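Local coordinates for hypothetical membrane protein (PDB 6JS9) that binds heme through its N-terminal HtaA domain and probably passes it along the heme uptake machinery of Corynebacterium glutamicum, at residues 6-12 with 178-184; 62-68 with 92-98; 70-74 with 86-92; 131-137 with 150-156. One frame throughout, in Å; residues are numbered along the deposited sequence.

Interaction 1 of 4, residues 6-12 with 178-184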
loop_
_atom_site.group_PDB
_atom_site.type_symbol
_atom_site.label_atom_id
_atom_site.label_comp_id
_atom_site.label_asym_id
_atom_site.label_seq_id
_atom_site.Cartn_x
_atom_site.Cartn_y
_atom_site.Cartn_z
ATOM N N ARG A 6 11.579 17.635 12.489
ATOM C CA ARG A 6 11.323 17.647 11.054
ATOM C C ARG A 6 10.097 16.797 10.742
ATOM O O ARG A 6 9.893 15.738 11.349
ATOM C CB ARG A 6 12.535 17.135 10.271
ATOM C CG ARG A 6 13.820 17.911 10.509
ATOM C CD ARG A 6 14.454 18.326 9.188
ATOM N NE ARG A 6 13.972 19.625 8.752
ATOM C CZ ARG A 6 14.009 20.061 7.500
ATOM N NH1 ARG A 6 14.489 19.288 6.534
ATOM N NH2 ARG A 6 13.550 21.272 7.216
ATOM N N THR A 7 9.279 17.259 9.795
ATOM C CA THR A 7 8.031 16.564 9.509
ATOM C C THR A 7 7.696 16.688 8.028
ATOM O O THR A 7 8.029 17.689 7.383
ATOM C CB THR A 7 6.886 17.106 10.387
ATOM O OG1 THR A 7 5.745 16.240 10.308
ATOM C CG2 THR A 7 6.492 18.518 9.966
ATOM N N ALA A 8 7.050 15.642 7.490
ATOM C CA ALA A 8 6.564 15.614 6.108
ATOM C C ALA A 8 5.288 16.439 6.031
ATOM O O ALA A 8 4.216 15.987 6.439
ATOM C CB ALA A 8 6.307 14.178 5.648
ATOM N N SER A 9 5.383 17.644 5.469
ATOM C CA SER A 9 4.266 18.579 5.495
ATOM C C SER A 9 3.508 18.678 4.176
ATOM O O SER A 9 2.486 19.371 4.131
ATOM C CB SER A 9 4.761 19.974 5.890
ATOM O OG SER A 9 5.739 20.417 4.974
ATOM N N ASP A 10 3.970 18.019 3.113
ATOM C CA ASP A 10 3.291 18.087 1.821
ATOM C C ASP A 10 3.854 17.015 0.893
ATOM O O ASP A 10 4.878 16.389 1.177
ATOM C CB ASP A 10 3.433 19.471 1.182
ATOM C CG ASP A 10 2.149 19.951 0.552
ATOM O OD1 ASP A 10 1.251 19.117 0.301
ATOM O OD2 ASP A 10 2.038 21.165 0.304
ATOM N N GLY A 11 3.183 16.839 -0.241
ATOM C CA GLY A 11 3.552 15.829 -1.209
ATOM C C GLY A 11 2.623 14.641 -1.117
ATOM O O GLY A 11 1.569 14.692 -0.477
ATOM N N SER A 12 3.030 13.545 -1.759
ATOM C CA SER A 12 2.203 12.344 -1.736
ATOM C C SER A 12 3.023 11.124 -2.120
ATOM O O SER A 12 3.947 11.202 -2.934
ATOM C CB SER A 12 1.004 12.472 -2.682
ATOM O OG SER A 12 1.442 12.465 -4.032
ATOM N N GLY A 178 6.251 9.705 -6.556
ATOM C CA GLY A 178 5.925 10.899 -5.809
ATOM C C GLY A 178 7.116 11.455 -5.061
ATOM O O GLY A 178 8.273 11.101 -5.302
ATOM N N SER A 179 6.811 12.340 -4.115
ATOM C CA SER A 179 7.833 13.013 -3.330
ATOM C C SER A 179 7.168 13.673 -2.135
ATOM O O SER A 179 5.982 14.005 -2.173
ATOM C CB SER A 179 8.584 14.061 -4.160
ATOM O OG SER A 179 7.792 15.222 -4.334
ATOM N N LEU A 180 7.958 13.884 -1.082
ATOM C CA LEU A 180 7.521 14.619 0.096
ATOM C C LEU A 180 8.406 15.852 0.298
ATOM O O LEU A 180 9.601 15.840 -0.009
ATOM C CB LEU A 180 7.567 13.725 1.357
ATOM C CG LEU A 180 6.843 12.372 1.347
ATOM C CD1 LEU A 180 7.162 11.566 2.606
ATOM C CD2 LEU A 180 5.333 12.541 1.175
ATOM N N THR A 181 7.810 16.926 0.806
ATOM C CA THR A 181 8.569 18.067 1.300
ATOM C C THR A 181 8.650 17.976 2.823
ATOM O O THR A 181 7.662 17.649 3.492
ATOM C CB THR A 181 7.931 19.388 0.856
ATOM O OG1 THR A 181 6.679 19.571 1.520
ATOM C CG2 THR A 181 7.671 19.381 -0.644
ATOM N N ILE A 182 9.845 18.213 3.365
ATOM C CA ILE A 182 10.109 18.111 4.796
ATOM C C ILE A 182 10.447 19.500 5.307
ATOM O O ILE A 182 11.167 20.245 4.637
ATOM C CB ILE A 182 11.268 17.143 5.089
ATOM C CG1 ILE A 182 11.099 15.842 4.296
ATOM C CG2 ILE A 182 11.400 16.904 6.596
ATOM C CD1 ILE A 182 9.805 15.088 4.573
ATOM N N SER A 183 9.924 19.853 6.480
ATOM C CA SER A 183 10.190 21.160 7.082
ATOM C C SER A 183 10.178 21.019 8.604
ATOM O O SER A 183 10.112 19.910 9.142
ATOM C CB SER A 183 9.180 22.199 6.580
ATOM O OG SER A 183 7.868 21.666 6.564
ATOM N N SER A 184 10.248 22.152 9.303
ATOM C CA SER A 184 10.294 22.154 10.768
ATOM C C SER A 184 8.915 22.335 11.416
ATOM O O SER A 184 8.481 23.455 11.700
ATOM C CB SER A 184 11.238 23.250 11.252
ATOM O OG SER A 184 12.488 23.144 10.598
#
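Thr7 and Ser183 pair their backbones at the point where the two ends of the modelled chain meet as neighbouring antiparallel strands of the curled β-sheet of the HtaA domain. Thr7 N donates to Ser183 O at 2.9 Å, and Ser183 N returns a bond to Thr7 O. On the same face as this pair, the hydroxyls Ser9 OG and Ser183 OG are hydrogen-bonded at 2.9 Å, a link that two short polar side chains can make at a solvent-facing surface. Each serine holds its OG between its own backbone N and carbonyl carbon (chi1 59° in Ser9, 43° in Ser183), which brings the two oxygens together across the strands.

The other face is apolar. Ala8 points into it, and its methyl CB packs on Ile182 CD1 at 3.8 Å and Leu180 CD1 at 4.1 Å. Pro51 and Val66 extend this buried layer. Ile182 continues it on to Ile147 of the next strand.

Backbone bonds from Ser9 N to Thr181 O and from Thr181 N to Asp10 O carry the pairing across the corner at Asp10, and Ser12 N to Ser179 O continues it. Gly11 suits the site because a CB would run into Ser179 O. Its CA instead lies 3.2 Å from that oxygen as a CA-H...O contact.

At the far end the Arg6 side chain, bent at chi2 and chi3, crosses Ile182 at about a right angle and brings one guanidinium face over Ser183 N, offset toward the rim. Its NH1 is held by Phe142 O, while Arg6 NH2 lies 3.4 Å from Ser183 CA.

Interaction 2 of 4, residues 62-68 with 92-98; sequences SQGTVEF and IKMVFNG
The rings of Phe68 and Phe96 each present an edge to a carbonyl oxygen of the opposite strand in this antiparallel β-hairpin ladder. Ile92 O lies in the plane of the Phe68 ring, 3.8 Å from CD1, and Gly64 O in that of Phe96, 3.6 Å from CD1. Both oxygens also accept backbone N-H groups, from Phe68 N and Phe96 N respectively. Further along its rim Phe68 touches Met94, CE1 to CB at 3.9 Å, whereas Val66 CG2 approaches Phe96 CE1 obliquely. These large apolar groups suit a buried face, which Leu149 covers over Met94 and Phe96.

The reverse face is more polar. Glu67 and Lys93 run side by side with extended chains. Glu67 CG lies 3.9 Å from Lys93 CG, and the pair ends in a long salt bridge, Glu67 OE2 to Lys93 NZ at 4.0 Å. Thr65 and Val95, both β-branched and at home in a strand, pack between this pair and Gln63 with Asn97. The Gln63 and Asn97 side chains lie side by side, pointing the same way, with their amide planes 69° apart, and one water joins them, accepting from Gln63 NE2 and donating to Asn97 OD1 at 2.7 Å.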
loop_
_atom_site.group_PDB
_atom_site.type_symbol
_atom_site.label_atom_id
_atom_site.label_comp_id
_atom_site.label_asym_id
_atom_site.label_seq_id
_atom_site.Cartn_x
_atom_site.Cartn_y
_atom_site.Cartn_z
ATOM N N SER A 62 18.802 9.392 7.679
ATOM C CA SER A 62 18.407 8.395 6.684
ATOM C C SER A 62 17.362 7.400 7.177
ATOM O O SER A 62 17.033 6.458 6.441
ATOM C CB SER A 62 19.640 7.626 6.203
ATOM O OG SER A 62 20.229 6.926 7.285
ATOM N N GLN A 63 16.844 7.547 8.396
ATOM C CA GLN A 63 15.834 6.614 8.882
ATOM C C GLN A 63 14.689 7.373 9.526
ATOM O O GLN A 63 14.901 8.345 10.256
ATOM C CB GLN A 63 16.408 5.580 9.897
ATOM C CG GLN A 63 17.550 4.769 9.326
ATOM C CD GLN A 63 18.050 3.679 10.246
ATOM O OE1 GLN A 63 17.508 3.447 11.330
ATOM N NE2 GLN A 63 19.085 2.986 9.803
ATOM N N GLY A 64 13.479 6.905 9.259
ATOM C CA GLY A 64 12.294 7.483 9.850
ATOM C C GLY A 64 11.075 6.837 9.244
ATOM O O GLY A 64 11.169 6.040 8.304
ATOM N N THR A 65 9.911 7.206 9.788
ATOM C CA THR A 65 8.630 6.696 9.300
ATOM C C THR A 65 7.690 7.849 8.978
ATOM O O THR A 65 7.599 8.810 9.744
ATOM C CB THR A 65 7.969 5.775 10.333
ATOM O OG1 THR A 65 8.852 4.690 10.625
ATOM C CG2 THR A 65 6.659 5.222 9.802
ATOM N N VAL A 66 6.974 7.750 7.859
ATOM C CA VAL A 66 5.938 8.722 7.523
ATOM C C VAL A 66 4.604 7.993 7.415
ATOM O O VAL A 66 4.461 7.049 6.623
ATOM C CB VAL A 66 6.261 9.483 6.232
ATOM C CG1 VAL A 66 5.163 10.491 5.936
ATOM C CG2 VAL A 66 7.600 10.179 6.357
ATOM N N GLU A 67 3.632 8.425 8.217
ATOM C CA GLU A 67 2.279 7.890 8.151
ATOM C C GLU A 67 1.462 8.727 7.176
ATOM O O GLU A 67 1.622 9.949 7.113
ATOM C CB GLU A 67 1.629 7.908 9.533
ATOM C CG GLU A 67 2.324 7.017 10.546
ATOM C CD GLU A 67 1.652 7.061 11.901
ATOM O OE1 GLU A 67 0.778 7.936 12.111
ATOM O OE2 GLU A 67 1.989 6.214 12.752
ATOM N N PHE A 68 0.578 8.067 6.431
ATOM C CA PHE A 68 -0.191 8.690 5.359
ATOM C C PHE A 68 -1.687 8.606 5.631
ATOM O O PHE A 68 -2.161 7.696 6.316
ATOM C CB PHE A 68 0.110 8.017 4.006
ATOM C CG PHE A 68 1.494 8.290 3.500
ATOM C CD1 PHE A 68 2.559 7.488 3.888
ATOM C CD2 PHE A 68 1.738 9.371 2.658
ATOM C CE1 PHE A 68 3.852 7.748 3.448
ATOM C CE2 PHE A 68 3.027 9.640 2.203
ATOM C CZ PHE A 68 4.085 8.822 2.598
ATOM N N ILE A 92 -1.470 3.306 5.962
ATOM C CA ILE A 92 -0.287 3.147 5.129
ATOM C C ILE A 92 0.855 3.955 5.734
ATOM O O ILE A 92 0.678 5.121 6.115
ATOM C CB ILE A 92 -0.613 3.582 3.690
ATOM C CG1 ILE A 92 -1.630 2.603 3.080
ATOM C CG2 ILE A 92 0.647 3.712 2.838
ATOM C CD1 ILE A 92 -2.839 3.273 2.480
ATOM N N LYS A 93 2.027 3.321 5.853
ATOM C CA LYS A 93 3.237 3.933 6.385
ATOM C C LYS A 93 4.406 3.605 5.473
ATOM O O LYS A 93 4.468 2.531 4.879
ATOM C CB LYS A 93 3.567 3.421 7.799
ATOM C CG LYS A 93 2.449 3.594 8.785
ATOM C CD LYS A 93 2.718 2.854 10.073
ATOM C CE LYS A 93 1.420 2.764 10.864
ATOM N NZ LYS A 93 1.613 2.298 12.269
ATOM N N MET A 94 5.350 4.524 5.376
ATOM C CA MET A 94 6.599 4.249 4.683
ATOM C C MET A 94 7.736 4.393 5.684
ATOM O O MET A 94 7.878 5.446 6.318
ATOM C CB MET A 94 6.781 5.182 3.489
ATOM C CG MET A 94 7.697 4.622 2.442
ATOM S SD MET A 94 7.426 5.420 0.856
ATOM C CE MET A 94 8.773 4.693 -0.067
ATOM N N VAL A 95 8.510 3.323 5.857
ATOM C CA VAL A 95 9.637 3.283 6.789
ATOM C C VAL A 95 10.919 3.332 5.963
ATOM O O VAL A 95 11.191 2.413 5.174
ATOM C CB VAL A 95 9.604 2.029 7.677
ATOM C CG1 VAL A 95 10.715 2.090 8.744
ATOM C CG2 VAL A 95 8.241 1.862 8.336
ATOM N N PHE A 96 11.712 4.392 6.150
ATOM C CA PHE A 96 12.883 4.642 5.316
ATOM C C PHE A 96 14.165 4.191 6.007
ATOM O O PHE A 96 14.344 4.382 7.214
ATOM C CB PHE A 96 13.010 6.126 4.967
ATOM C CG PHE A 96 11.837 6.682 4.219
ATOM C CD1 PHE A 96 10.720 7.142 4.902
ATOM C CD2 PHE A 96 11.867 6.783 2.838
ATOM C CE1 PHE A 96 9.647 7.674 4.223
ATOM C CE2 PHE A 96 10.798 7.311 2.154
ATOM C CZ PHE A 96 9.688 7.765 2.847
ATOM N N ASN A 97 15.074 3.615 5.213
ATOM C CA ASN A 97 16.430 3.266 5.648
ATOM C C ASN A 97 17.360 3.565 4.462
ATOM O O ASN A 97 17.725 2.680 3.682
ATOM C CB ASN A 97 16.499 1.807 6.104
ATOM C CG ASN A 97 17.910 1.314 6.296
ATOM O OD1 ASN A 97 18.851 2.100 6.414
ATOM N ND2 ASN A 97 18.069 -0.003 6.324
ATOM N N GLY A 98 17.735 4.842 4.315
ATOM C CA GLY A 98 18.567 5.246 3.196
ATOM C C GLY A 98 17.935 5.054 1.829
ATOM O O GLY A 98 16.887 5.643 1.538
HETATM O O HOH W 1 20.262 4.050 7.543
HETATM O O HOH W 2 -0.963 5.684 8.525
HETATM O O HOH W 3 -3.373 5.429 5.435
#

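Interaction 3 of 4, residues 70-74 with 86-92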
loop_
_atom_site.group_PDB
_atom_site.type_symbol
_atom_site.label_atom_id
_atom_site.label_comp_id
_atom_site.label_asym_id
_atom_site.label_seq_id
_atom_site.Cartn_x
_atom_site.Cartn_y
_atom_site.Cartn_z
ATOM N N GLY A 70 -5.314 7.834 4.051
ATOM C CA GLY A 70 -5.990 7.178 2.947
ATOM C C GLY A 70 -6.243 5.707 3.197
ATOM O O GLY A 70 -5.609 5.066 4.036
ATOM N N SER A 71 -7.194 5.158 2.440
ATOM C CA SER A 71 -7.476 3.725 2.465
ATOM C C SER A 71 -7.884 3.278 1.069
ATOM O O SER A 71 -8.311 4.090 0.244
ATOM C CB SER A 71 -8.576 3.379 3.473
ATOM O OG SER A 71 -9.799 3.989 3.090
ATOM N N VAL A 72 -7.739 1.975 0.808
ATOM C CA VAL A 72 -8.145 1.358 -0.457
ATOM C C VAL A 72 -8.988 0.143 -0.130
ATOM O O VAL A 72 -8.558 -0.707 0.657
ATOM C CB VAL A 72 -6.945 0.916 -1.316
ATOM C CG1 VAL A 72 -7.415 0.530 -2.712
ATOM C CG2 VAL A 72 -5.868 2.002 -1.365
ATOM N N HIS A 73 -10.168 0.041 -0.746
ATOM C CA HIS A 73 -11.089 -1.067 -0.499
ATOM C C HIS A 73 -11.314 -1.851 -1.792
ATOM O O HIS A 73 -11.969 -1.353 -2.714
ATOM C CB HIS A 73 -12.415 -0.559 0.061
ATOM C CG HIS A 73 -13.349 -1.655 0.468
ATOM N ND1 HIS A 73 -14.695 -1.452 0.677
ATOM C CD2 HIS A 73 -13.127 -2.970 0.707
ATOM C CE1 HIS A 73 -15.262 -2.595 1.026
ATOM N NE2 HIS A 73 -14.329 -3.530 1.057
ATOM N N PHE A 74 -10.789 -3.082 -1.848
ATOM C CA PHE A 74 -10.966 -3.967 -2.993
ATOM C C PHE A 74 -12.148 -4.908 -2.764
ATOM O O PHE A 74 -12.238 -5.567 -1.722
ATOM C CB PHE A 74 -9.712 -4.813 -3.244
ATOM C CG PHE A 74 -8.454 -4.019 -3.436
ATOM C CD1 PHE A 74 -8.181 -3.411 -4.655
ATOM C CD2 PHE A 74 -7.535 -3.903 -2.413
ATOM C CE1 PHE A 74 -7.007 -2.672 -4.834
ATOM C CE2 PHE A 74 -6.351 -3.184 -2.587
ATOM C CZ PHE A 74 -6.090 -2.576 -3.805
ATOM N N ASP A 86 -12.797 -9.447 -0.349
ATOM C CA ASP A 86 -13.155 -8.204 0.346
ATOM C C ASP A 86 -11.949 -7.799 1.203
ATOM O O ASP A 86 -11.836 -8.219 2.358
ATOM C CB ASP A 86 -14.421 -8.395 1.178
ATOM C CG ASP A 86 -14.952 -7.098 1.778
ATOM O OD1 ASP A 86 -14.180 -6.138 1.960
ATOM O OD2 ASP A 86 -16.162 -7.033 2.083
ATOM N N THR A 87 -11.064 -6.970 0.629
ATOM C CA THR A 87 -9.816 -6.551 1.256
ATOM C C THR A 87 -9.779 -5.038 1.377
ATOM O O THR A 87 -9.972 -4.324 0.385
ATOM C CB THR A 87 -8.593 -7.001 0.463
ATOM O OG1 THR A 87 -8.581 -8.426 0.372
ATOM C CG2 THR A 87 -7.294 -6.508 1.144
ATOM N N THR A 88 -9.516 -4.561 2.589
ATOM C CA THR A 88 -9.368 -3.143 2.879
ATOM C C THR A 88 -7.962 -2.880 3.402
ATOM O O THR A 88 -7.515 -3.527 4.360
ATOM C CB THR A 88 -10.404 -2.670 3.902
ATOM O OG1 THR A 88 -11.714 -2.824 3.353
ATOM C CG2 THR A 88 -10.176 -1.191 4.255
ATOM N N MET A 89 -7.275 -1.941 2.764
ATOM C CA MET A 89 -5.920 -1.556 3.113
ATOM C C MET A 89 -5.956 -0.149 3.682
ATOM O O MET A 89 -6.484 0.760 3.033
ATOM C CB MET A 89 -5.046 -1.619 1.867
ATOM C CG MET A 89 -3.647 -1.148 2.039
ATOM S SD MET A 89 -2.814 -1.312 0.457
ATOM C CE MET A 89 -3.196 -3.021 0.084
ATOM N N SER A 90 -5.419 0.028 4.894
ATOM C CA SER A 90 -5.407 1.339 5.552
ATOM C C SER A 90 -4.138 1.496 6.387
ATOM O O SER A 90 -3.295 0.597 6.450
ATOM C CB SER A 90 -6.638 1.530 6.437
ATOM O OG SER A 90 -6.589 0.658 7.552
ATOM N N ASP A 91 -4.024 2.657 7.043
ATOM C CA ASP A 91 -2.881 3.006 7.891
ATOM C C ASP A 91 -1.566 2.741 7.160
ATOM O O ASP A 91 -0.682 2.027 7.636
ATOM C CB ASP A 91 -2.942 2.264 9.226
ATOM C CG ASP A 91 -4.143 2.667 10.060
ATOM O OD1 ASP A 91 -4.217 3.843 10.502
ATOM O OD2 ASP A 91 -5.029 1.802 10.248
ATOM N N ILE A 92 -1.470 3.306 5.962
ATOM C CA ILE A 92 -0.287 3.147 5.129
ATOM C C ILE A 92 0.855 3.955 5.734
ATOM O O ILE A 92 0.678 5.121 6.115
ATOM C CB ILE A 92 -0.613 3.582 3.690
ATOM C CG1 ILE A 92 -1.630 2.603 3.080
ATOM C CG2 ILE A 92 0.647 3.712 2.838
ATOM C CD1 ILE A 92 -2.839 3.273 2.480
HETATM O O HOH W 3 -3.373 5.429 5.435
#
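His73 and Asp86 are joined by a histidine-carboxylate hydrogen bond on one face of the β-hairpin formed by strands 63-79 and 82-97. His73 NE2 donates to Asp86 OD1 at 2.8 Å; the oxygen lies in the ring plane, but the nitrogen meets it from above the carboxylate plane. With CG anti to the backbone N (chi1 -174°), the imidazole reaches diagonally past Thr88 to the aspartate. The same ring edge brings CD2 to 3.4 Å from Thr87 O. Asp86 OD2 is bound by Tyr123, so both carboxylate oxygens have a partner, which probably favours the charged form.

Among the backbone bonds, Val72 and Met89 exchange a reciprocal pair, and so do Phe74 and Thr87, the shortest being Phe74 N to Thr87 O at 2.7 Å. Where the chain turns at Asp91, a water takes over, donating to Gly70 O and accepting from Ile92 N.

Apolar contacts fill the face bearing Val72, Phe74 and Met89. Val72 CG1 sits over one face of the Phe74 ring, offset toward its rim, while Phe21 packs edge-to-face with that ring. This end of the ladder approaches the heme site: the Thr87 side chain comes within about 5 Å of the bound heme. The long, flexible Met89 is straight until its last torsion bends it, setting its methyl CE at the edge of the Phe74 ring, 4.1 Å from CE2.

Interaction 4 of 4, residues 131-137 with 150-156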
loop_
_atom_site.group_PDB
_atom_site.type_symbol
_atom_site.label_atom_id
_atom_site.label_comp_id
_atom_site.label_asym_id
_atom_site.label_seq_id
_atom_site.Cartn_x
_atom_site.Cartn_y
_atom_site.Cartn_z
ATOM N N LEU A 131 4.040 -4.992 3.628
ATOM C CA LEU A 131 3.483 -5.474 2.375
ATOM C C LEU A 131 4.524 -5.548 1.260
ATOM O O LEU A 131 4.453 -6.433 0.403
ATOM C CB LEU A 131 2.331 -4.557 1.954
ATOM C CG LEU A 131 1.563 -4.922 0.689
ATOM C CD1 LEU A 131 1.050 -6.353 0.755
ATOM C CD2 LEU A 131 0.417 -3.926 0.462
ATOM N N ALA A 132 5.476 -4.617 1.235
ATOM C CA ALA A 132 6.438 -4.532 0.143
ATOM C C ALA A 132 7.736 -3.914 0.640
ATOM O O ALA A 132 7.732 -3.044 1.516
ATOM C CB ALA A 132 5.900 -3.701 -1.035
ATOM N N ASP A 133 8.842 -4.384 0.062
ATOM C CA ASP A 133 10.148 -3.750 0.181
ATOM C C ASP A 133 10.362 -2.833 -1.016
ATOM O O ASP A 133 10.011 -3.182 -2.149
ATOM C CB ASP A 133 11.261 -4.799 0.225
ATOM C CG ASP A 133 11.331 -5.545 1.552
ATOM O OD1 ASP A 133 11.395 -4.884 2.614
ATOM O OD2 ASP A 133 11.347 -6.796 1.525
ATOM N N VAL A 134 10.939 -1.659 -0.765
ATOM C CA VAL A 134 11.122 -0.639 -1.793
ATOM C C VAL A 134 12.610 -0.386 -1.982
ATOM O O VAL A 134 13.346 -0.215 -1.001
ATOM C CB VAL A 134 10.413 0.679 -1.431
ATOM C CG1 VAL A 134 10.423 1.632 -2.633
ATOM C CG2 VAL A 134 9.008 0.416 -0.925
ATOM N N SER A 135 13.044 -0.333 -3.235
ATOM C CA SER A 135 14.398 0.074 -3.584
ATOM C C SER A 135 14.291 1.470 -4.183
ATOM O O SER A 135 13.879 1.634 -5.335
ATOM C CB SER A 135 15.041 -0.920 -4.544
ATOM O OG SER A 135 14.971 -2.234 -4.011
ATOM N N LEU A 136 14.642 2.471 -3.385
ATOM C CA LEU A 136 14.466 3.863 -3.778
ATOM C C LEU A 136 15.522 4.287 -4.789
ATOM O O LEU A 136 16.683 3.885 -4.694
ATOM C CB LEU A 136 14.540 4.766 -2.548
ATOM C CG LEU A 136 13.406 4.574 -1.543
ATOM C CD1 LEU A 136 13.758 5.254 -0.235
ATOM C CD2 LEU A 136 12.109 5.121 -2.097
ATOM N N ASN A 137 15.107 5.126 -5.752
ATOM C CA ASN A 137 16.044 5.697 -6.722
ATOM C C ASN A 137 17.124 6.548 -6.050
ATOM O O ASN A 137 18.280 6.552 -6.491
ATOM C CB ASN A 137 15.292 6.545 -7.756
ATOM C CG ASN A 137 14.329 5.732 -8.610
ATOM O OD1 ASN A 137 14.439 4.505 -8.702
ATOM N ND2 ASN A 137 13.384 6.420 -9.258
ATOM N N SER A 150 10.316 7.748 -5.454
ATOM C CA SER A 150 10.374 6.892 -6.636
ATOM C C SER A 150 11.301 5.698 -6.418
ATOM O O SER A 150 12.444 5.857 -5.964
ATOM C CB SER A 150 10.839 7.701 -7.842
ATOM O OG SER A 150 9.975 8.801 -8.066
ATOM N N GLY A 151 10.808 4.506 -6.750
ATOM C CA GLY A 151 11.597 3.293 -6.626
ATOM C C GLY A 151 10.790 2.079 -7.057
ATOM O O GLY A 151 9.614 2.180 -7.422
ATOM N N THR A 152 11.450 0.922 -7.024
ATOM C CA THR A 152 10.838 -0.351 -7.377
ATOM C C THR A 152 10.477 -1.115 -6.108
ATOM O O THR A 152 11.061 -0.893 -5.041
ATOM C CB THR A 152 11.781 -1.190 -8.241
ATOM O OG1 THR A 152 13.024 -1.369 -7.551
ATOM C CG2 THR A 152 12.035 -0.508 -9.574
ATOM N N THR A 153 9.501 -2.027 -6.233
ATOM C CA THR A 153 8.892 -2.682 -5.084
ATOM C C THR A 153 8.820 -4.187 -5.286
ATOM O O THR A 153 8.528 -4.658 -6.389
ATOM C CB THR A 153 7.474 -2.172 -4.825
ATOM O OG1 THR A 153 6.625 -2.589 -5.902
ATOM C CG2 THR A 153 7.452 -0.657 -4.731
ATOM N N ASP A 154 9.063 -4.920 -4.194
ATOM C CA ASP A 154 8.961 -6.373 -4.115
ATOM C C ASP A 154 7.949 -6.750 -3.044
ATOM O O ASP A 154 8.014 -6.242 -1.918
ATOM C CB ASP A 154 10.302 -7.023 -3.753
ATOM C CG ASP A 154 11.304 -6.959 -4.875
ATOM O OD1 ASP A 154 10.897 -6.672 -6.023
ATOM O OD2 ASP A 154 12.503 -7.194 -4.603
ATOM N N LEU A 155 7.062 -7.682 -3.382
ATOM C CA LEU A 155 6.082 -8.209 -2.439
ATOM C C LEU A 155 6.732 -9.140 -1.419
ATOM O O LEU A 155 7.587 -9.965 -1.755
ATOM C CB LEU A 155 4.988 -8.961 -3.212
ATOM C CG LEU A 155 3.866 -9.633 -2.428
ATOM C CD1 LEU A 155 2.973 -8.575 -1.803
ATOM C CD2 LEU A 155 3.082 -10.548 -3.323
ATOM N N THR A 156 6.308 -9.021 -0.164
ATOM C CA THR A 156 6.840 -9.865 0.896
ATOM C C THR A 156 6.094 -11.190 0.957
ATOM O O THR A 156 5.016 -11.363 0.379
ATOM C CB THR A 156 6.733 -9.191 2.258
ATOM O OG1 THR A 156 5.347 -9.110 2.616
ATOM C CG2 THR A 156 7.376 -7.780 2.235
#
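The β-hairpin of strands 129-136 and 146-155 carries this contact, an antiparallel ladder. On its other edge strand 129-136 has a classic β-bulge, where Leu131 and Ala132 both face Leu103 of strand 100-110. Asp133 and Asp154 exchange backbone bonds, each 2.8 Å long from N to O. Ser135 N is bound to Thr152 O at 2.7 Å and Thr152 N to Ser135 O. The ladder ends with Asn137 N donating almost straight to Ser150 O at 2.8 Å (177° at the hydrogen).

Gly151 lets the strands draw close opposite Leu136, since a CB would collide with Ser135 O. The polar residues Asp133, Ser135, Thr152 and Asp154 occupy the more exposed face, and Ser135 CB touches Thr152 OG1 there. On the buried face Ala132, Val134, Thr153 and Leu155 line up. Thr153 can be accommodated among them because its hydroxyl bonds to Asp174 O.

Leu155 CD1 meets Leu131 CD1 at 3.9 Å, the two side chains slanting across one another, and it also lies 3.4 Å from Leu131 O. Leu155 further touches Tyr167, a heme-binding residue. Thr156 N reaches Leu131 O from above the carbonyl plane. With chi1 69° its OG1 sits between the backbone N and carbonyl carbon; it bonds to Val130 O and also caps Gly159 N, the latter being the link typical of a threonine N-cap at the start of a helix, here 157-162.

All four contacts belong to one curled antiparallel sheet. Interaction 1 joins the two ends of the chain and encloses the other three in sequence. Interactions 2 and 3 are successive parts of the hairpin of strands 63-79 and 82-97, with centres about 18 Å apart; they share Ile92 and a water, and interaction 3 is nested inside interaction 2. Interaction 4 comes later, in the hairpin of strands 129-136 and 146-155. Interior side chains tie them together: Leu180 meets Phe68 and Val66, Leu136 meets Phe96 and Met94, and Met89 meets Leu131. Interactions 1 and 2 lie away from the heme, whereas 3 and 4 extend toward it, so apolar packing probably links the sheet near the chain termini with the part that approaches the heme.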